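Local structure of botulinum neurotoxin type C1 (Clostridium botulinum, 3R4S) at residues Arg269-Phe273 against Tyr403-Thr407; Thr327-Asp331 against Thr389-Arg393; Val33-Val39 against Asp57-Val63; Tyr144-Phe148 against Thr364-Ala368. The protein probably binds neuronal gangliosides through this receptor-binding part of its heavy chain, which lets the toxin, a zinc-dependent endopeptidase, enter nerve cells. All coordinates share one frame; numbering follows the deposited sequence.

Interaction 1 of 4, residues Arg269-Phe273 against Tyr403-Thr407. With SLB (N-acetyl-beta-neuraminic acid), chain C.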
loop_
_atom_site.group_PDB
_atom_site.type_symbol
_atom_site.label_atom_id
_atom_site.label_comp_id
_atom_site.label_asym_id
_atom_site.label_seq_id
_atom_site.Cartn_x
_atom_site.Cartn_y
_atom_site.Cartn_z
ATOM N N ARG A 269 -9.318 -25.523 -18.055
ATOM C CA ARG A 269 -9.747 -24.175 -18.397
ATOM C C ARG A 269 -10.645 -23.527 -17.345
ATOM O O ARG A 269 -11.207 -22.450 -17.578
ATOM C CB ARG A 269 -10.422 -24.145 -19.761
ATOM C CG ARG A 269 -9.463 -24.382 -20.909
ATOM C CD ARG A 269 -10.211 -24.352 -22.221
ATOM N NE ARG A 269 -9.307 -24.514 -23.351
ATOM C CZ ARG A 269 -9.635 -24.216 -24.602
ATOM N NH1 ARG A 269 -10.845 -23.735 -24.873
ATOM N NH2 ARG A 269 -8.753 -24.389 -25.578
ATOM N N GLN A 270 -10.784 -24.187 -16.199
ATOM C CA GLN A 270 -11.429 -23.578 -15.048
ATOM C C GLN A 270 -10.345 -23.084 -14.095
ATOM O O GLN A 270 -9.502 -23.863 -13.648
ATOM C CB GLN A 270 -12.331 -24.571 -14.324
ATOM C CG GLN A 270 -12.965 -24.004 -13.048
ATOM C CD GLN A 270 -13.634 -22.655 -13.293
ATOM O OE1 GLN A 270 -13.313 -21.652 -12.642
ATOM N NE2 GLN A 270 -14.546 -22.618 -14.250
ATOM N N ILE A 271 -10.354 -21.789 -13.790
ATOM C CA ILE A 271 -9.428 -21.259 -12.787
ATOM C C ILE A 271 -9.802 -21.787 -11.419
ATOM O O ILE A 271 -10.985 -21.858 -11.070
ATOM C CB ILE A 271 -9.428 -19.730 -12.754
ATOM C CG1 ILE A 271 -8.955 -19.189 -14.101
ATOM C CG2 ILE A 271 -8.534 -19.228 -11.623
ATOM C CD1 ILE A 271 -9.055 -17.685 -14.222
ATOM N N VAL A 272 -8.789 -22.185 -10.658
ATOM C CA VAL A 272 -8.997 -22.681 -9.304
ATOM C C VAL A 272 -7.943 -22.085 -8.385
ATOM O O VAL A 272 -6.874 -21.681 -8.839
ATOM C CB VAL A 272 -8.904 -24.227 -9.240
ATOM C CG1 VAL A 272 -9.905 -24.854 -10.196
ATOM C CG2 VAL A 272 -7.485 -24.696 -9.570
ATOM N N PHE A 273 -8.242 -22.038 -7.096
ATOM C CA PHE A 273 -7.301 -21.497 -6.132
ATOM C C PHE A 273 -6.688 -22.599 -5.284
ATOM O O PHE A 273 -7.400 -23.373 -4.644
ATOM C CB PHE A 273 -7.982 -20.443 -5.251
ATOM C CG PHE A 273 -8.352 -19.186 -5.991
ATOM C CD1 PHE A 273 -7.441 -18.153 -6.132
ATOM C CD2 PHE A 273 -9.609 -19.043 -6.547
ATOM C CE1 PHE A 273 -7.782 -16.992 -6.820
ATOM C CE2 PHE A 273 -9.961 -17.884 -7.239
ATOM C CZ PHE A 273 -9.045 -16.860 -7.374
ATOM N N TYR A 403 -14.033 -27.218 -5.652
ATOM C CA TYR A 403 -12.895 -26.353 -5.940
ATOM C C TYR A 403 -13.224 -24.923 -5.535
ATOM O O TYR A 403 -14.376 -24.497 -5.613
ATOM C CB TYR A 403 -12.543 -26.374 -7.431
ATOM C CG TYR A 403 -12.120 -27.729 -7.966
ATOM C CD1 TYR A 403 -10.782 -28.111 -7.971
ATOM C CD2 TYR A 403 -13.058 -28.620 -8.470
ATOM C CE1 TYR A 403 -10.387 -29.348 -8.461
ATOM C CE2 TYR A 403 -12.678 -29.857 -8.965
ATOM C CZ TYR A 403 -11.345 -30.217 -8.954
ATOM O OH TYR A 403 -10.955 -31.445 -9.429
ATOM N N LEU A 404 -12.201 -24.186 -5.111
ATOM C CA LEU A 404 -12.343 -22.761 -4.826
ATOM C C LEU A 404 -12.064 -22.023 -6.128
ATOM O O LEU A 404 -10.962 -22.114 -6.662
ATOM C CB LEU A 404 -11.351 -22.341 -3.733
ATOM C CG LEU A 404 -11.419 -20.898 -3.205
ATOM C CD1 LEU A 404 -12.792 -20.593 -2.622
ATOM C CD2 LEU A 404 -10.344 -20.686 -2.160
ATOM N N VAL A 405 -13.062 -21.304 -6.642
ATOM C CA VAL A 405 -12.994 -20.740 -7.988
ATOM C C VAL A 405 -13.450 -19.282 -8.007
ATOM O O VAL A 405 -14.265 -18.885 -7.175
ATOM C CB VAL A 405 -13.894 -21.537 -8.963
ATOM C CG1 VAL A 405 -13.463 -22.998 -9.002
ATOM C CG2 VAL A 405 -15.376 -21.436 -8.558
ATOM N N PRO A 406 -12.925 -18.479 -8.956
ATOM C CA PRO A 406 -13.456 -17.122 -9.087
ATOM C C PRO A 406 -14.823 -17.173 -9.743
ATOM O O PRO A 406 -15.088 -18.049 -10.583
ATOM C CB PRO A 406 -12.435 -16.434 -10.004
ATOM C CG PRO A 406 -11.925 -17.530 -10.876
ATOM C CD PRO A 406 -11.907 -18.777 -9.985
ATOM N N THR A 407 -15.700 -16.256 -9.354
ATOM C CA THR A 407 -17.060 -16.234 -9.892
ATOM C C THR A 407 -17.516 -14.824 -10.219
ATOM O O THR A 407 -16.900 -13.833 -9.786
ATOM C CB THR A 407 -18.085 -16.776 -8.874
ATOM O OG1 THR A 407 -18.070 -15.947 -7.700
ATOM C CG2 THR A 407 -17.775 -18.229 -8.485
HETATM C C1 SLB C . -1.832 -30.134 -15.326
HETATM C C2 SLB C . -2.161 -29.049 -16.317
HETATM C C3 SLB C . -2.367 -27.730 -15.563
HETATM C C4 SLB C . -2.832 -26.627 -16.508
HETATM C C5 SLB C . -4.113 -27.066 -17.181
HETATM C C6 SLB C . -3.880 -28.387 -17.920
HETATM C C7 SLB C . -5.216 -28.875 -18.459
HETATM C C8 SLB C . -5.022 -30.054 -19.427
HETATM C C9 SLB C . -6.349 -30.520 -20.019
HETATM C C10 SLB C . -5.523 -25.461 -18.392
HETATM C C11 SLB C . -5.560 -24.497 -19.537
HETATM N N5 SLB C . -4.355 -26.085 -18.232
HETATM O O1A SLB C . -2.740 -30.631 -14.619
HETATM O O1B SLB C . -0.634 -30.484 -15.235
HETATM O O2 SLB C . -1.038 -28.924 -17.196
HETATM O O4 SLB C . -3.083 -25.417 -15.785
HETATM O O6 SLB C . -3.320 -29.418 -17.081
HETATM O O7 SLB C . -6.002 -29.264 -17.316
HETATM O O8 SLB C . -4.129 -29.688 -20.490
HETATM O O9 SLB C . -6.968 -31.412 -19.085
HETATM O O10 SLB C . -6.491 -25.653 -17.664
HETATM O O HOH W 1 -9.552 -25.263 -5.210
#
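Phe273 N donates the one direct hydrogen bond between the strands, 2.8 Å to Leu404 O. The same carbonyl takes a CA-H...O contact from Val272 CA at 3.3 Å. A water adds a second polar link, accepting from Leu404 N and donating to Phe273 O. The short strand axes lie 120° apart, which is far from antiparallel and fits one bond rather than a ladder.

Apolar contacts supply the rest. Phe273 CE2 reaches Pro406 CD at 3.5 Å, and the ring presents its edge to the Leu404-Pro406 backbone. With CG1 lying beside the backbone N (chi1 -62°), Ile271 leaves CG2 to meet Pro406 CD at 3.8 Å. Val272 CG1 approaches Tyr403 CD1 at 4.0 Å, the two side chains running alongside.

Arg269 N gives O10 of the bound N-acetyl-beta-neuraminic acid a nearly straight bond of 2.9 Å (167°), and its NH2 forms a salt bridge with Glu345. The chemistry therefore implies a mainly apolar seat for the strand that follows this backbone donor of the sugar pocket.

Interaction 2 of 4, residues Thr327-Asp331 against Thr389-Arg393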
loop_
_atom_site.group_PDB
_atom_site.type_symbol
_atom_site.label_atom_id
_atom_site.label_comp_id
_atom_site.label_asym_id
_atom_site.label_seq_id
_atom_site.Cartn_x
_atom_site.Cartn_y
_atom_site.Cartn_z
ATOM N N THR A 327 -24.575 -23.653 -15.531
ATOM C CA THR A 327 -25.145 -23.831 -14.204
ATOM C C THR A 327 -24.048 -24.177 -13.217
ATOM O O THR A 327 -23.136 -24.924 -13.538
ATOM C CB THR A 327 -26.164 -24.971 -14.208
ATOM O OG1 THR A 327 -27.119 -24.734 -15.248
ATOM C CG2 THR A 327 -26.876 -25.064 -12.855
ATOM N N MET A 328 -24.132 -23.622 -12.017
ATOM C CA MET A 328 -23.174 -23.922 -10.967
ATOM C C MET A 328 -23.821 -24.807 -9.905
ATOM O O MET A 328 -25.031 -24.766 -9.721
ATOM C CB MET A 328 -22.647 -22.619 -10.351
ATOM C CG MET A 328 -21.732 -21.845 -11.272
ATOM S SD MET A 328 -20.044 -22.482 -11.221
ATOM C CE MET A 328 -19.360 -21.516 -9.871
ATOM N N TYR A 329 -23.007 -25.607 -9.221
ATOM C CA TYR A 329 -23.497 -26.528 -8.203
ATOM C C TYR A 329 -22.689 -26.328 -6.936
ATOM O O TYR A 329 -21.464 -26.264 -6.983
ATOM C CB TYR A 329 -23.370 -27.985 -8.672
ATOM C CG TYR A 329 -24.035 -28.236 -10.008
ATOM C CD1 TYR A 329 -25.345 -28.695 -10.080
ATOM C CD2 TYR A 329 -23.360 -27.987 -11.199
ATOM C CE1 TYR A 329 -25.967 -28.901 -11.304
ATOM C CE2 TYR A 329 -23.973 -28.191 -12.432
ATOM C CZ TYR A 329 -25.275 -28.650 -12.477
ATOM O OH TYR A 329 -25.885 -28.857 -13.693
ATOM N N ALA A 330 -23.379 -26.226 -5.807
ATOM C CA ALA A 330 -22.723 -26.055 -4.518
ATOM C C ALA A 330 -23.346 -26.995 -3.492
ATOM O O ALA A 330 -24.539 -27.283 -3.554
ATOM C CB ALA A 330 -22.839 -24.607 -4.053
ATOM N N ASP A 331 -22.529 -27.462 -2.552
ATOM C CA ASP A 331 -22.978 -28.397 -1.519
ATOM C C ASP A 331 -24.273 -27.980 -0.834
ATOM O O ASP A 331 -25.230 -28.757 -0.784
ATOM C CB ASP A 331 -21.880 -28.636 -0.480
ATOM C CG ASP A 331 -20.829 -29.599 -0.969
ATOM O OD1 ASP A 331 -19.838 -29.839 -0.243
ATOM O OD2 ASP A 331 -21.009 -30.124 -2.087
ATOM N N THR A 389 -16.729 -21.842 -3.233
ATOM C CA THR A 389 -16.454 -23.263 -3.401
ATOM C C THR A 389 -17.609 -23.943 -4.125
ATOM O O THR A 389 -18.726 -23.962 -3.625
ATOM C CB THR A 389 -16.233 -23.931 -2.041
ATOM O OG1 THR A 389 -15.073 -23.361 -1.428
ATOM C CG2 THR A 389 -16.036 -25.450 -2.195
ATOM N N TYR A 390 -17.338 -24.480 -5.311
ATOM C CA TYR A 390 -18.377 -25.129 -6.108
ATOM C C TYR A 390 -17.944 -26.493 -6.659
ATOM O O TYR A 390 -16.752 -26.819 -6.687
ATOM C CB TYR A 390 -18.835 -24.200 -7.234
ATOM C CG TYR A 390 -19.374 -22.885 -6.717
ATOM C CD1 TYR A 390 -20.721 -22.730 -6.428
ATOM C CD2 TYR A 390 -18.523 -21.802 -6.495
ATOM C CE1 TYR A 390 -21.215 -21.529 -5.938
ATOM C CE2 TYR A 390 -19.010 -20.593 -6.003
ATOM C CZ TYR A 390 -20.355 -20.464 -5.733
ATOM O OH TYR A 390 -20.841 -19.277 -5.256
ATOM N N ARG A 391 -18.921 -27.285 -7.089
ATOM C CA ARG A 391 -18.665 -28.656 -7.543
ATOM C C ARG A 391 -18.434 -28.727 -9.050
ATOM O O ARG A 391 -19.269 -28.289 -9.832
ATOM C CB ARG A 391 -19.834 -29.565 -7.158
ATOM C CG ARG A 391 -19.928 -29.868 -5.676
ATOM C CD ARG A 391 -19.388 -31.264 -5.370
ATOM N NE ARG A 391 -19.342 -31.509 -3.934
ATOM C CZ ARG A 391 -18.659 -32.487 -3.349
ATOM N NH1 ARG A 391 -17.942 -33.344 -4.073
ATOM N NH2 ARG A 391 -18.693 -32.604 -2.025
ATOM N N PHE A 392 -17.295 -29.282 -9.450
ATOM C CA PHE A 392 -16.958 -29.436 -10.861
ATOM C C PHE A 392 -16.406 -30.834 -11.122
ATOM O O PHE A 392 -16.003 -31.548 -10.201
ATOM C CB PHE A 392 -15.852 -28.456 -11.286
ATOM C CG PHE A 392 -16.226 -26.999 -11.215
ATOM C CD1 PHE A 392 -16.670 -26.325 -12.350
ATOM C CD2 PHE A 392 -16.080 -26.290 -10.034
ATOM C CE1 PHE A 392 -16.987 -24.972 -12.293
ATOM C CE2 PHE A 392 -16.388 -24.937 -9.974
ATOM C CZ PHE A 392 -16.843 -24.279 -11.095
ATOM N N ARG A 393 -16.358 -31.200 -12.398
ATOM C CA ARG A 393 -15.565 -32.327 -12.855
ATOM C C ARG A 393 -14.459 -31.742 -13.716
ATOM O O ARG A 393 -14.705 -31.298 -14.834
ATOM C CB ARG A 393 -16.404 -33.294 -13.696
ATOM C CG ARG A 393 -17.543 -33.967 -12.942
ATOM C CD ARG A 393 -18.250 -35.019 -13.824
ATOM N NE ARG A 393 -19.285 -35.716 -13.064
ATOM C CZ ARG A 393 -20.559 -35.345 -13.022
ATOM N NH1 ARG A 393 -20.970 -34.285 -13.706
ATOM N NH2 ARG A 393 -21.422 -36.036 -12.296
HETATM O O HOH W 2 -20.230 -25.808 -10.382
HETATM O O HOH W 3 -19.722 -26.753 -2.685
#
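Arg391 and Asp331 meet in a salt bridge. The arginine CB lies 3.7 Å from Tyr329 O, and CG and CD pass near Asp331 OD2. A bend at chi2 (-102°) then brings NE to within 2.8 Å of that oxygen, on its syn lone pair and only 7° out of the guanidinium plane. NH2 adds weak bonds to OD1 and OD2, while NH1 turns to Arg400 O. Asp331 OD1 also accepts from Asn402 ND2, giving the carboxylate a second anchor.

In the backbone, Arg391 N donates an almost straight bond (175°) of 2.7 Å to Tyr329 O. Two waters bridge the backbones, Tyr329 N to Arg391 O and Asp331 N to Thr389 O. Met328, bent at chi2 and chi3, sets CE over one face of Tyr390, a CH-pi contact 3.7 Å from the ring centroid, while SD makes an oblique Met-aromatic contact with Phe392, 3.7 Å from CZ.

The loop between strands 317-323 and 338-345 thus lies on strand 381-392, with Ile338 and Ala340 against Met328 and Asn402 of strand 401-409 beside Arg391.

Interaction 3 of 4, residues Val33-Val39 against Asp57-Val63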
loop_
_atom_site.group_PDB
_atom_site.type_symbol
_atom_site.label_atom_id
_atom_site.label_comp_id
_atom_site.label_asym_id
_atom_site.label_seq_id
_atom_site.Cartn_x
_atom_site.Cartn_y
_atom_site.Cartn_z
ATOM N N VAL A 33 18.969 21.255 2.505
ATOM C CA VAL A 33 18.851 19.826 2.289
ATOM C C VAL A 33 20.052 19.325 1.517
ATOM O O VAL A 33 20.358 19.841 0.446
ATOM C CB VAL A 33 17.595 19.478 1.463
ATOM C CG1 VAL A 33 17.458 17.954 1.323
ATOM C CG2 VAL A 33 16.350 20.094 2.078
ATOM N N SER A 34 20.727 18.317 2.046
ATOM C CA SER A 34 21.815 17.706 1.301
ATOM C C SER A 34 21.687 16.185 1.235
ATOM O O SER A 34 21.003 15.565 2.055
ATOM C CB SER A 34 23.169 18.122 1.876
ATOM O OG SER A 34 23.345 17.621 3.180
ATOM N N GLU A 35 22.332 15.594 0.237
ATOM C CA GLU A 35 22.355 14.144 0.078
ATOM C C GLU A 35 23.778 13.633 0.098
ATOM O O GLU A 35 24.695 14.294 -0.393
ATOM C CB GLU A 35 21.721 13.728 -1.239
ATOM C CG GLU A 35 20.227 13.876 -1.278
ATOM C CD GLU A 35 19.795 15.110 -2.025
ATOM O OE1 GLU A 35 19.109 14.973 -3.071
ATOM O OE2 GLU A 35 20.150 16.218 -1.570
ATOM N N GLU A 36 23.946 12.446 0.666
ATOM C CA GLU A 36 25.215 11.737 0.656
ATOM C C GLU A 36 24.920 10.280 0.360
ATOM O O GLU A 36 23.873 9.765 0.751
ATOM C CB GLU A 36 25.909 11.852 2.017
ATOM C CG GLU A 36 26.251 13.280 2.409
ATOM C CD GLU A 36 26.868 13.385 3.792
ATOM O OE1 GLU A 36 27.306 12.346 4.331
ATOM O OE2 GLU A 36 26.917 14.514 4.335
ATOM N N GLY A 37 25.846 9.615 -0.323
ATOM C CA GLY A 37 25.701 8.202 -0.608
ATOM C C GLY A 37 24.684 7.921 -1.696
ATOM O O GLY A 37 24.385 8.773 -2.529
ATOM N N ASP A 38 24.136 6.716 -1.668
ATOM C CA ASP A 38 23.213 6.250 -2.692
ATOM C C ASP A 38 21.784 6.696 -2.396
ATOM O O ASP A 38 21.052 6.000 -1.699
ATOM C CB ASP A 38 23.278 4.719 -2.773
ATOM C CG ASP A 38 22.491 4.153 -3.939
ATOM O OD1 ASP A 38 22.614 2.934 -4.187
ATOM O OD2 ASP A 38 21.754 4.905 -4.611
ATOM N N VAL A 39 21.390 7.853 -2.922
ATOM C CA VAL A 39 20.010 8.311 -2.807
ATOM C C VAL A 39 19.360 8.329 -4.178
ATOM O O VAL A 39 19.769 9.108 -5.037
ATOM C CB VAL A 39 19.912 9.741 -2.221
ATOM C CG1 VAL A 39 18.447 10.137 -2.061
ATOM C CG2 VAL A 39 20.643 9.842 -0.895
ATOM N N ASP A 57 28.367 3.307 1.876
ATOM C CA ASP A 57 27.862 4.290 0.919
ATOM C C ASP A 57 26.327 4.322 0.857
ATOM O O ASP A 57 25.750 4.737 -0.151
ATOM C CB ASP A 57 28.412 3.999 -0.480
ATOM C CG ASP A 57 27.812 2.740 -1.088
ATOM O OD1 ASP A 57 27.669 1.740 -0.345
ATOM O OD2 ASP A 57 27.480 2.752 -2.300
ATOM N N ARG A 58 25.657 3.887 1.917
ATOM C CA ARG A 58 24.203 3.955 1.914
ATOM C C ARG A 58 23.749 5.404 1.915
ATOM O O ARG A 58 24.459 6.289 2.396
ATOM C CB ARG A 58 23.589 3.183 3.080
ATOM C CG ARG A 58 23.938 3.693 4.460
ATOM C CD ARG A 58 23.395 2.710 5.478
ATOM N NE ARG A 58 23.622 3.129 6.851
ATOM C CZ ARG A 58 24.765 2.951 7.503
ATOM N NH1 ARG A 58 25.790 2.363 6.897
ATOM N NH2 ARG A 58 24.884 3.362 8.761
ATOM N N GLY A 59 22.569 5.636 1.352
ATOM C CA GLY A 59 22.028 6.973 1.230
ATOM C C GLY A 59 21.722 7.636 2.558
ATOM O O GLY A 59 21.325 6.995 3.534
ATOM N N LYS A 60 21.888 8.949 2.570
ATOM C CA LYS A 60 21.681 9.758 3.751
ATOM C C LYS A 60 21.109 11.086 3.245
ATOM O O LYS A 60 21.719 11.737 2.402
ATOM C CB LYS A 60 23.045 9.967 4.431
ATOM C CG LYS A 60 23.031 10.552 5.823
ATOM C CD LYS A 60 24.465 10.605 6.392
ATOM C CE LYS A 60 24.491 11.195 7.789
ATOM N NZ LYS A 60 25.881 11.352 8.327
ATOM N N VAL A 61 19.926 11.472 3.719
ATOM C CA VAL A 61 19.383 12.783 3.396
ATOM C C VAL A 61 19.337 13.604 4.673
ATOM O O VAL A 61 18.710 13.197 5.646
ATOM C CB VAL A 61 17.972 12.701 2.793
ATOM C CG1 VAL A 61 17.393 14.100 2.592
ATOM C CG2 VAL A 61 17.984 11.923 1.473
ATOM N N ILE A 62 20.008 14.753 4.674
ATOM C CA ILE A 62 20.088 15.579 5.864
ATOM C C ILE A 62 19.339 16.895 5.672
ATOM O O ILE A 62 19.659 17.665 4.767
ATOM C CB ILE A 62 21.544 15.898 6.208
ATOM C CG1 ILE A 62 22.370 14.615 6.277
ATOM C CG2 ILE A 62 21.626 16.672 7.504
ATOM C CD1 ILE A 62 23.839 14.867 6.485
ATOM N N VAL A 63 18.339 17.144 6.517
ATOM C CA VAL A 63 17.596 18.403 6.479
ATOM C C VAL A 63 18.042 19.263 7.654
ATOM O O VAL A 63 17.997 18.820 8.810
ATOM C CB VAL A 63 16.078 18.182 6.588
ATOM C CG1 VAL A 63 15.340 19.513 6.556
ATOM C CG2 VAL A 63 15.580 17.263 5.472
HETATM O O HOH W 4 21.165 3.816 -0.017
#
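Asp57 O accepts a bond of 3.0 Å from Asp38 N, joining the loop ends of the two segments. The bond from CA to CB of Arg58 points away from 33-39, and its NH2 is hydrogen-bonded to Asn191 OD1. At Gly59, a water accepts from N and donates to Asp38 O, while CA makes a CA-H...O contact of 3.4 Å with Glu36 O.

Lys60 opens the regular ladder: its N donates to Glu36 O at 2.8 Å, and its O accepts from Glu36 N. The extended lysine chain runs alongside Glu36; NZ stays 4.4 Å from OE1, beyond a salt bridge. Val61, in the next, non-hydrogen-bonded pair, has CG1 anti to its backbone N (chi1 175°) and 4.1 Å from Val33 CG1; CG2 meets Val39 CG1 at 4.0 Å.

Ile62 exchanges two bonds with Ser34, and its CD1 approaches Glu36 OE2 at 3.8 Å. Val63 pairs with Val33 on the Val61 face, where Leu14, Leu16 and Leu23 pack. Alternating pairs and a 162° strand angle mark an antiparallel ladder, as in the concanavalin-like jelly-roll sandwich of the N-terminal receptor-binding half.

Interaction 4 of 4, residues Tyr144-Phe148 against Thr364-Ala368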
loop_
_atom_site.group_PDB
_atom_site.type_symbol
_atom_site.label_atom_id
_atom_site.label_comp_id
_atom_site.label_asym_id
_atom_site.label_seq_id
_atom_site.Cartn_x
_atom_site.Cartn_y
_atom_site.Cartn_z
ATOM N N TYR A 144 5.136 -6.402 5.394
ATOM C CA TYR A 144 4.236 -5.274 5.155
ATOM C C TYR A 144 4.933 -4.306 4.207
ATOM O O TYR A 144 5.420 -3.257 4.617
ATOM C CB TYR A 144 3.838 -4.592 6.474
ATOM C CG TYR A 144 2.661 -3.626 6.372
ATOM C CD1 TYR A 144 1.349 -4.078 6.475
ATOM C CD2 TYR A 144 2.867 -2.262 6.191
ATOM C CE1 TYR A 144 0.275 -3.198 6.394
ATOM C CE2 TYR A 144 1.797 -1.371 6.107
ATOM C CZ TYR A 144 0.505 -1.844 6.207
ATOM O OH TYR A 144 -0.555 -0.956 6.112
ATOM N N ASN A 145 5.000 -4.683 2.937
ATOM C CA ASN A 145 5.829 -3.977 1.975
ATOM C C ASN A 145 5.101 -2.897 1.186
ATOM O O ASN A 145 5.480 -2.581 0.056
ATOM C CB ASN A 145 6.446 -4.991 1.022
ATOM C CG ASN A 145 7.021 -6.183 1.755
ATOM O OD1 ASN A 145 7.647 -6.036 2.811
ATOM N ND2 ASN A 145 6.808 -7.373 1.206
ATOM N N LYS A 146 4.063 -2.321 1.782
ATOM C CA LYS A 146 3.225 -1.376 1.061
ATOM C C LYS A 146 3.379 0.069 1.526
ATOM O O LYS A 146 3.755 0.341 2.666
ATOM C CB LYS A 146 1.763 -1.802 1.156
ATOM C CG LYS A 146 1.181 -1.716 2.542
ATOM C CD LYS A 146 -0.147 -2.502 2.612
ATOM C CE LYS A 146 0.085 -4.011 2.505
ATOM N NZ LYS A 146 -1.184 -4.809 2.655
ATOM N N TRP A 147 3.101 0.995 0.620
ATOM C CA TRP A 147 3.066 2.405 0.977
ATOM C C TRP A 147 2.043 2.616 2.085
ATOM O O TRP A 147 0.938 2.064 2.027
ATOM C CB TRP A 147 2.657 3.244 -0.229
ATOM C CG TRP A 147 3.774 3.563 -1.172
ATOM C CD1 TRP A 147 3.984 3.029 -2.418
ATOM C CD2 TRP A 147 4.825 4.516 -0.958
ATOM N NE1 TRP A 147 5.112 3.589 -2.990
ATOM C CE2 TRP A 147 5.640 4.513 -2.118
ATOM C CE3 TRP A 147 5.156 5.374 0.102
ATOM C CZ2 TRP A 147 6.768 5.338 -2.248
ATOM C CZ3 TRP A 147 6.283 6.202 -0.027
ATOM C CH2 TRP A 147 7.076 6.169 -1.191
ATOM N N PHE A 148 2.408 3.402 3.093
ATOM C CA PHE A 148 1.425 3.901 4.042
ATOM C C PHE A 148 1.737 5.344 4.440
ATOM O O PHE A 148 2.860 5.816 4.285
ATOM C CB PHE A 148 1.273 2.984 5.270
ATOM C CG PHE A 148 2.552 2.759 6.065
ATOM C CD1 PHE A 148 2.746 3.384 7.289
ATOM C CD2 PHE A 148 3.528 1.872 5.613
ATOM C CE1 PHE A 148 3.910 3.151 8.051
ATOM C CE2 PHE A 148 4.689 1.633 6.357
ATOM C CZ PHE A 148 4.876 2.271 7.588
ATOM N N THR A 364 -7.417 0.908 5.149
ATOM C CA THR A 364 -6.209 1.189 5.904
ATOM C C THR A 364 -5.121 0.115 5.718
ATOM O O THR A 364 -3.935 0.433 5.711
ATOM C CB THR A 364 -6.504 1.461 7.402
ATOM O OG1 THR A 364 -5.302 1.907 8.044
ATOM C CG2 THR A 364 -6.985 0.211 8.095
ATOM N N TYR A 365 -5.504 -1.142 5.529
ATOM C CA TYR A 365 -4.489 -2.202 5.494
ATOM C C TYR A 365 -4.260 -2.914 4.157
ATOM O O TYR A 365 -3.304 -3.687 4.036
ATOM C CB TYR A 365 -4.723 -3.209 6.630
ATOM C CG TYR A 365 -4.621 -2.525 7.979
ATOM C CD1 TYR A 365 -3.593 -1.607 8.221
ATOM C CD2 TYR A 365 -5.553 -2.762 8.997
ATOM C CE1 TYR A 365 -3.481 -0.950 9.425
ATOM C CE2 TYR A 365 -5.448 -2.103 10.217
ATOM C CZ TYR A 365 -4.405 -1.192 10.421
ATOM O OH TYR A 365 -4.265 -0.515 11.618
ATOM N N TYR A 366 -5.102 -2.630 3.159
ATOM C CA TYR A 366 -4.970 -3.245 1.831
ATOM C C TYR A 366 -5.201 -2.234 0.710
ATOM O O TYR A 366 -6.058 -1.354 0.835
ATOM C CB TYR A 366 -6.001 -4.368 1.640
ATOM C CG TYR A 366 -5.822 -5.539 2.565
ATOM C CD1 TYR A 366 -6.710 -5.767 3.612
ATOM C CD2 TYR A 366 -4.760 -6.431 2.393
ATOM C CE1 TYR A 366 -6.540 -6.857 4.474
ATOM C CE2 TYR A 366 -4.580 -7.516 3.245
ATOM C CZ TYR A 366 -5.473 -7.723 4.284
ATOM O OH TYR A 366 -5.301 -8.801 5.128
ATOM N N TYR A 367 -4.467 -2.390 -0.390
ATOM C CA TYR A 367 -4.822 -1.774 -1.679
ATOM C C TYR A 367 -5.436 -2.850 -2.575
ATOM O O TYR A 367 -4.790 -3.861 -2.867
ATOM C CB TYR A 367 -3.583 -1.226 -2.376
ATOM C CG TYR A 367 -2.913 -0.095 -1.640
ATOM C CD1 TYR A 367 -3.325 1.225 -1.821
ATOM C CD2 TYR A 367 -1.854 -0.343 -0.783
ATOM C CE1 TYR A 367 -2.687 2.273 -1.148
ATOM C CE2 TYR A 367 -1.224 0.683 -0.111
ATOM C CZ TYR A 367 -1.636 1.983 -0.301
ATOM O OH TYR A 367 -0.995 2.976 0.396
ATOM N N ALA A 368 -6.667 -2.634 -3.026
ATOM C CA ALA A 368 -7.391 -3.668 -3.758
ATOM C C ALA A 368 -8.376 -3.051 -4.730
ATOM O O ALA A 368 -8.327 -1.854 -5.000
ATOM C CB ALA A 368 -8.120 -4.584 -2.775
HETATM O O HOH W 5 -2.242 -4.537 -0.180
#
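This is a buried, mainly polar contact at the junction of the two halves of the receptor-binding region, near the centre of the chain, where side chains bridge backbones that remain more than 8 Å apart at their nearest CA atoms. Two hydrogen bonds to backbone carbonyls, one from each segment, are the evidence. Lys146 NZ donates to Tyr365 O at 2.8 Å, the donor tilted 17° from the carbonyl plane. The lysine starts with CG between its backbone N and carbonyl carbon (chi1 67°) and bends at chi3, which carries the amine across the interface. A water accepts from both NZ and Tyr367 N, giving the ammonium a second partner.

The segment 144-148 belongs to the jelly-roll-like half and 364-368 to the beta-trefoil half, an association characteristic of clostridial neurotoxin binding domains. In the reverse direction, Tyr367 OH donates to Trp147 O at 2.7 Å, coming from above the carbonyl plane, 56° out of it. The tyrosine ring lies with its edge toward that oxygen, and CE2 is 4.1 Å from Lys146 CB. Tyr144 OH sits at the edge of the Tyr365 ring, 3.8 Å from CD1. Trp147 NE1 bonds to Asn244 OD1, and Trp83 of strand 77-87 packs against Tyr367.

From the N terminus, interaction 3 comes first, closing a short loop within the N-terminal half by pairing strands 32-36 and 60-64. Interaction 4 opens next, at 144-148, and closes only at 364-368, joining that half to the trefoil half. Before it closes, interactions 1 and 2 open at 269-273 and 327-331; both close later, at 403-407 and 389-393, so each crosses interaction 4. Interaction 2 lies wholly within the span of interaction 1. These two touch through neighbouring strands 381-392 and 401-409, with Val405 CG1 3.6 Å from Phe392 CE2. Interactions 2 and 3 lie on opposite sides of the chain's centre, their centres about 58 Å apart.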